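PDB 6OYC: glycosylation Associate Protein 1 from Streptococcus agalactiae serotype V, which probably takes part, in complex with its partners Gap2 and Gap3, in the glycosylation and secretion of cell-surface adhesins through the accessory Sec system. Local coordinates for residues Thr34-Gln37 with Met38-Asp42; Asp496-Asn499 with Asp500-Gly504. All coordinates share one frame; numbering follows the deposited sequence.

Contact 1: residues Thr34-Gln37 with Met38-Asp42; sequences TINQ and MKMFD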
loop_
_atom_site.group_PDB
_atom_site.type_symbol
_atom_site.label_atom_id
_atom_site.label_comp_id
_atom_site.label_asym_id
_atom_site.label_seq_id
_atom_site.Cartn_x
_atom_site.Cartn_y
_atom_site.Cartn_z
ATOM N N THR A 34 9.241 0.665 -4.144
ATOM C CA THR A 34 9.277 1.610 -5.254
ATOM C C THR A 34 8.978 3.024 -4.781
ATOM O O THR A 34 9.651 3.977 -5.193
ATOM C CB THR A 34 8.289 1.197 -6.337
ATOM O OG1 THR A 34 8.576 -0.138 -6.760
ATOM C CG2 THR A 34 8.374 2.157 -7.541
ATOM N N ILE A 35 7.960 3.186 -3.927
ATOM C CA ILE A 35 7.651 4.510 -3.384
ATOM C C ILE A 35 8.860 5.056 -2.643
ATOM O O ILE A 35 9.295 6.195 -2.857
ATOM C CB ILE A 35 6.427 4.446 -2.451
ATOM C CG1 ILE A 35 5.197 3.848 -3.158
ATOM C CG2 ILE A 35 6.191 5.823 -1.800
ATOM C CD1 ILE A 35 4.555 4.764 -4.131
ATOM N N ASN A 36 9.410 4.244 -1.748
ATOM C CA ASN A 36 10.539 4.682 -0.948
ATOM C C ASN A 36 11.710 5.094 -1.835
ATOM O O ASN A 36 12.328 6.144 -1.613
ATOM C CB ASN A 36 10.924 3.558 0.009
ATOM C CG ASN A 36 12.264 3.777 0.631
ATOM O OD1 ASN A 36 13.298 3.446 0.039
ATOM N ND2 ASN A 36 12.268 4.368 1.822
ATOM N N GLN A 37 11.995 4.301 -2.877
ATOM C CA GLN A 37 13.159 4.564 -3.716
ATOM C C GLN A 37 12.932 5.754 -4.633
ATOM O O GLN A 37 13.857 6.534 -4.879
ATOM C CB GLN A 37 13.519 3.315 -4.529
ATOM C CG GLN A 37 14.120 2.229 -3.648
ATOM C CD GLN A 37 13.976 0.833 -4.211
ATOM O OE1 GLN A 37 13.773 0.649 -5.416
ATOM N NE2 GLN A 37 14.097 -0.166 -3.341
ATOM N N MET A 38 11.723 5.913 -5.168
ATOM C CA MET A 38 11.531 7.064 -6.043
ATOM C C MET A 38 11.587 8.372 -5.273
ATOM O O MET A 38 12.053 9.383 -5.811
ATOM C CB MET A 38 10.209 6.976 -6.781
ATOM C CG MET A 38 10.051 8.121 -7.766
ATOM S SD MET A 38 9.113 7.577 -9.188
ATOM C CE MET A 38 8.307 6.196 -8.390
ATOM N N LYS A 39 11.113 8.371 -4.024
ATOM C CA LYS A 39 11.188 9.567 -3.198
ATOM C C LYS A 39 12.635 9.989 -2.986
ATOM O O LYS A 39 12.973 11.164 -3.137
ATOM C CB LYS A 39 10.493 9.329 -1.852
ATOM C CG LYS A 39 8.961 9.342 -1.893
ATOM C CD LYS A 39 8.375 10.713 -1.510
ATOM C CE LYS A 39 8.518 11.710 -2.652
ATOM N NZ LYS A 39 7.571 12.857 -2.609
ATOM N N MET A 40 13.509 9.035 -2.647
ATOM C CA MET A 40 14.886 9.394 -2.336
ATOM C C MET A 40 15.675 9.748 -3.587
ATOM O O MET A 40 16.585 10.585 -3.523
ATOM C CB MET A 40 15.575 8.273 -1.566
ATOM C CG MET A 40 15.623 6.957 -2.265
ATOM S SD MET A 40 17.101 6.071 -1.723
ATOM C CE MET A 40 16.533 5.226 -0.271
ATOM N N PHE A 41 15.346 9.144 -4.731
ATOM C CA PHE A 41 15.945 9.634 -5.964
ATOM C C PHE A 41 15.472 11.048 -6.265
ATOM O O PHE A 41 16.239 11.850 -6.807
ATOM C CB PHE A 41 15.641 8.688 -7.128
ATOM C CG PHE A 41 16.588 7.533 -7.207
ATOM C CD1 PHE A 41 16.624 6.592 -6.198
ATOM C CD2 PHE A 41 17.484 7.417 -8.259
ATOM C CE1 PHE A 41 17.512 5.542 -6.245
ATOM C CE2 PHE A 41 18.383 6.365 -8.312
ATOM C CZ PHE A 41 18.393 5.420 -7.314
ATOM N N ASP A 42 14.224 11.368 -5.900
ATOM C CA ASP A 42 13.707 12.728 -6.044
ATOM C C ASP A 42 14.444 13.695 -5.124
ATOM O O ASP A 42 14.940 14.736 -5.572
ATOM C CB ASP A 42 12.204 12.758 -5.734
ATOM C CG ASP A 42 11.347 12.348 -6.924
ATOM O OD1 ASP A 42 11.927 11.946 -7.955
ATOM O OD2 ASP A 42 10.101 12.435 -6.829
#
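Met-38 lies alongside Thr-34, one turn earlier on helix 33-43, while the carbonyl of Gln-37 faces forward to Phe-41. Met-38 N donates to Thr-34 O at 2.8 Å. The thioether then turns back the same way: CG stands opposite the backbone N (chi1 -176°), and bends further out carry Met-38 CE to 4.1 Å from Thr-34 CG2. Both side chains also touch Leu-50 of strand 48-52.

Forward of Gln-37, its carbonyl takes the N-H of Phe-41, with O and N 3.0 Å apart. Gln-37 O also lies at the edge of the Phe-41 ring, near its plane, 3.1 Å from Phe-41 CD1, while the ring packs edge-to-face with Phe-2 and Phe-4. The Gln-37 amide leaves the helix altogether, its NE2 bonded to Ser-254 OG.

Met-40 CG lies 3.2 Å from Gln-37 O and close to Asn-36 O as well, and Met-40 CE meets Asn-36 OD1 at 3.7 Å. The Asn-36 ND2 is bonded to Phe-303 O. Carbon from Met-40 and Phe-41 thus shields the carbonyl oxygen of Gln-37, while the buried amides of Asn-36 and Gln-37 find their partners in other parts of the chain.

Contact 2: residues Asp496-Asn499 with Asp500-Gly504; sequences DKIN and DYTGG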
loop_
_atom_site.group_PDB
_atom_site.type_symbol
_atom_site.label_atom_id
_atom_site.label_comp_id
_atom_site.label_asym_id
_atom_site.label_seq_id
_atom_site.Cartn_x
_atom_site.Cartn_y
_atom_site.Cartn_z
ATOM N N ASP A 496 18.793 10.952 12.533
ATOM C CA ASP A 496 20.045 10.703 11.846
ATOM C C ASP A 496 19.914 9.574 10.833
ATOM O O ASP A 496 20.388 9.696 9.705
ATOM C CB ASP A 496 21.165 10.412 12.853
ATOM C CG ASP A 496 21.326 11.516 13.864
ATOM O OD1 ASP A 496 21.682 11.257 15.036
ATOM O OD2 ASP A 496 21.134 12.679 13.445
ATOM N N LYS A 497 19.305 8.462 11.227
ATOM C CA LYS A 497 18.994 7.407 10.267
ATOM C C LYS A 497 18.168 7.945 9.095
ATOM O O LYS A 497 18.392 7.578 7.932
ATOM C CB LYS A 497 18.263 6.255 10.982
ATOM C CG LYS A 497 19.175 5.434 11.885
ATOM C CD LYS A 497 19.016 3.933 11.664
ATOM C CE LYS A 497 20.358 3.229 11.861
ATOM N NZ LYS A 497 21.173 3.839 12.964
ATOM N N ILE A 498 17.212 8.820 9.390
ATOM C CA ILE A 498 16.408 9.456 8.351
ATOM C C ILE A 498 17.300 10.092 7.290
ATOM O O ILE A 498 17.044 9.972 6.084
ATOM C CB ILE A 498 15.461 10.492 8.998
ATOM C CG1 ILE A 498 14.231 9.800 9.618
ATOM C CG2 ILE A 498 15.077 11.602 8.011
ATOM C CD1 ILE A 498 13.298 9.144 8.634
ATOM N N ASN A 499 18.383 10.750 7.715
ATOM C CA ASN A 499 19.117 11.628 6.810
ATOM C C ASN A 499 20.039 10.883 5.854
ATOM O O ASN A 499 20.370 11.423 4.795
ATOM C CB ASN A 499 19.891 12.663 7.620
ATOM C CG ASN A 499 18.969 13.555 8.438
ATOM O OD1 ASN A 499 17.746 13.572 8.227
ATOM N ND2 ASN A 499 19.543 14.295 9.382
ATOM N N ASP A 500 20.438 9.650 6.166
ATOM C CA ASP A 500 21.119 8.858 5.148
ATOM C C ASP A 500 20.245 8.691 3.913
ATOM O O ASP A 500 20.759 8.401 2.827
ATOM C CB ASP A 500 21.509 7.485 5.706
ATOM C CG ASP A 500 22.193 7.577 7.057
ATOM O OD1 ASP A 500 22.049 6.633 7.870
ATOM O OD2 ASP A 500 22.874 8.597 7.311
ATOM N N TYR A 501 18.941 8.906 4.072
ATOM C CA TYR A 501 17.893 8.751 3.077
ATOM C C TYR A 501 17.467 10.074 2.446
ATOM O O TYR A 501 17.215 10.123 1.244
ATOM C CB TYR A 501 16.692 8.067 3.750
ATOM C CG TYR A 501 15.419 7.990 2.950
ATOM C CD1 TYR A 501 14.433 8.965 3.065
ATOM C CD2 TYR A 501 15.186 6.919 2.105
ATOM C CE1 TYR A 501 13.261 8.879 2.337
ATOM C CE2 TYR A 501 14.023 6.826 1.369
ATOM C CZ TYR A 501 13.060 7.799 1.499
ATOM O OH TYR A 501 11.907 7.677 0.769
ATOM N N THR A 502 17.370 11.156 3.226
ATOM C CA THR A 502 17.068 12.460 2.635
ATOM C C THR A 502 18.300 13.136 2.045
ATOM O O THR A 502 18.168 13.954 1.131
ATOM C CB THR A 502 16.447 13.404 3.664
ATOM O OG1 THR A 502 17.046 13.180 4.946
ATOM C CG2 THR A 502 14.953 13.189 3.748
ATOM N N GLY A 503 19.484 12.824 2.553
ATOM C CA GLY A 503 20.695 13.528 2.216
ATOM C C GLY A 503 21.359 13.115 0.932
ATOM O O GLY A 503 22.299 13.789 0.505
ATOM N N GLY A 504 20.908 12.027 0.306
ATOM C CA GLY A 504 21.417 11.606 -0.978
ATOM C C GLY A 504 22.561 10.623 -0.931
ATOM O O GLY A 504 22.928 10.074 -1.978
#
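Thr-502 comes back over the preceding turn onto Ile-498 and Asn-499, and its hydroxyl does most of the touching. Its CB carries OG1 between the backbone N and the carbonyl carbon (chi1 36°), a rotation that swings the oxygen back along the helix. From there Thr-502 OG1 meets Asn-499 CA at 3.2 Å and Asn-499 OD1 at 3.4 Å, and it gives a weak hydrogen bond to Ile-498 O. The branch methyl CG2 of Ile-498 lies 4.0 Å from Thr-502 OG1, the two side chains slanting across one another. The other branch of Thr-502 is directed differently, with CG2 opposite its carbonyl carbon, and the side chain also touches Tyr-43 of helix 33-43.

Ile-498 O accepts from both the N-H and, weakly, the hydroxyl of Thr-502. Thr-502 N bonds to Ile-498 O at 3.1 Å, and the weak hydroxyl bond adds to that backbone link. This is the last turn of helix 484-502. Gly-503 N still bonds to Asn-499 O at 2.8 Å, and then Gly-504 leaves the helical path with a positive phi of 92°, a conformation that glycine readily adopts. Gly-504 is also the N-cap of helix 505-512, which follows at once.

On another side of the turn, the carboxylate of Asp-500 folds back over the preceding backbone, with OD2 3.6 Å from Asp-496 O. Asp-500 N makes a weak bond to Lys-497 O. Tyr-501 leads in a different direction: CG stands opposite the backbone N (chi1 171°), and the phenol extends from the turn to helix 33-43, where Asn-36 is the partner of its hydroxyl.

Contact 1 comes first along the chain, on helix 33-43, and contact 2 follows near the C-terminus, at the end of helix 484-502; their centres are about 12 Å apart. Tyr-501 joins them: its OH lies 2.9 Å from Asn-36 O, a probable hydrogen bond, so this carbonyl serves Tyr-501 as well as Met-40 N. Met-40 and Lys-39 pack against the same phenol. Helix 33-43 lies against the parallel sheet containing strands 48-52 and 229-233, and helix 505-512, directly after contact 2, also touches Met-40 and Phe-41. The C-terminal helices thus return to the N-terminal part of the chain, consistent with the crossing-back seen in GT-B folds.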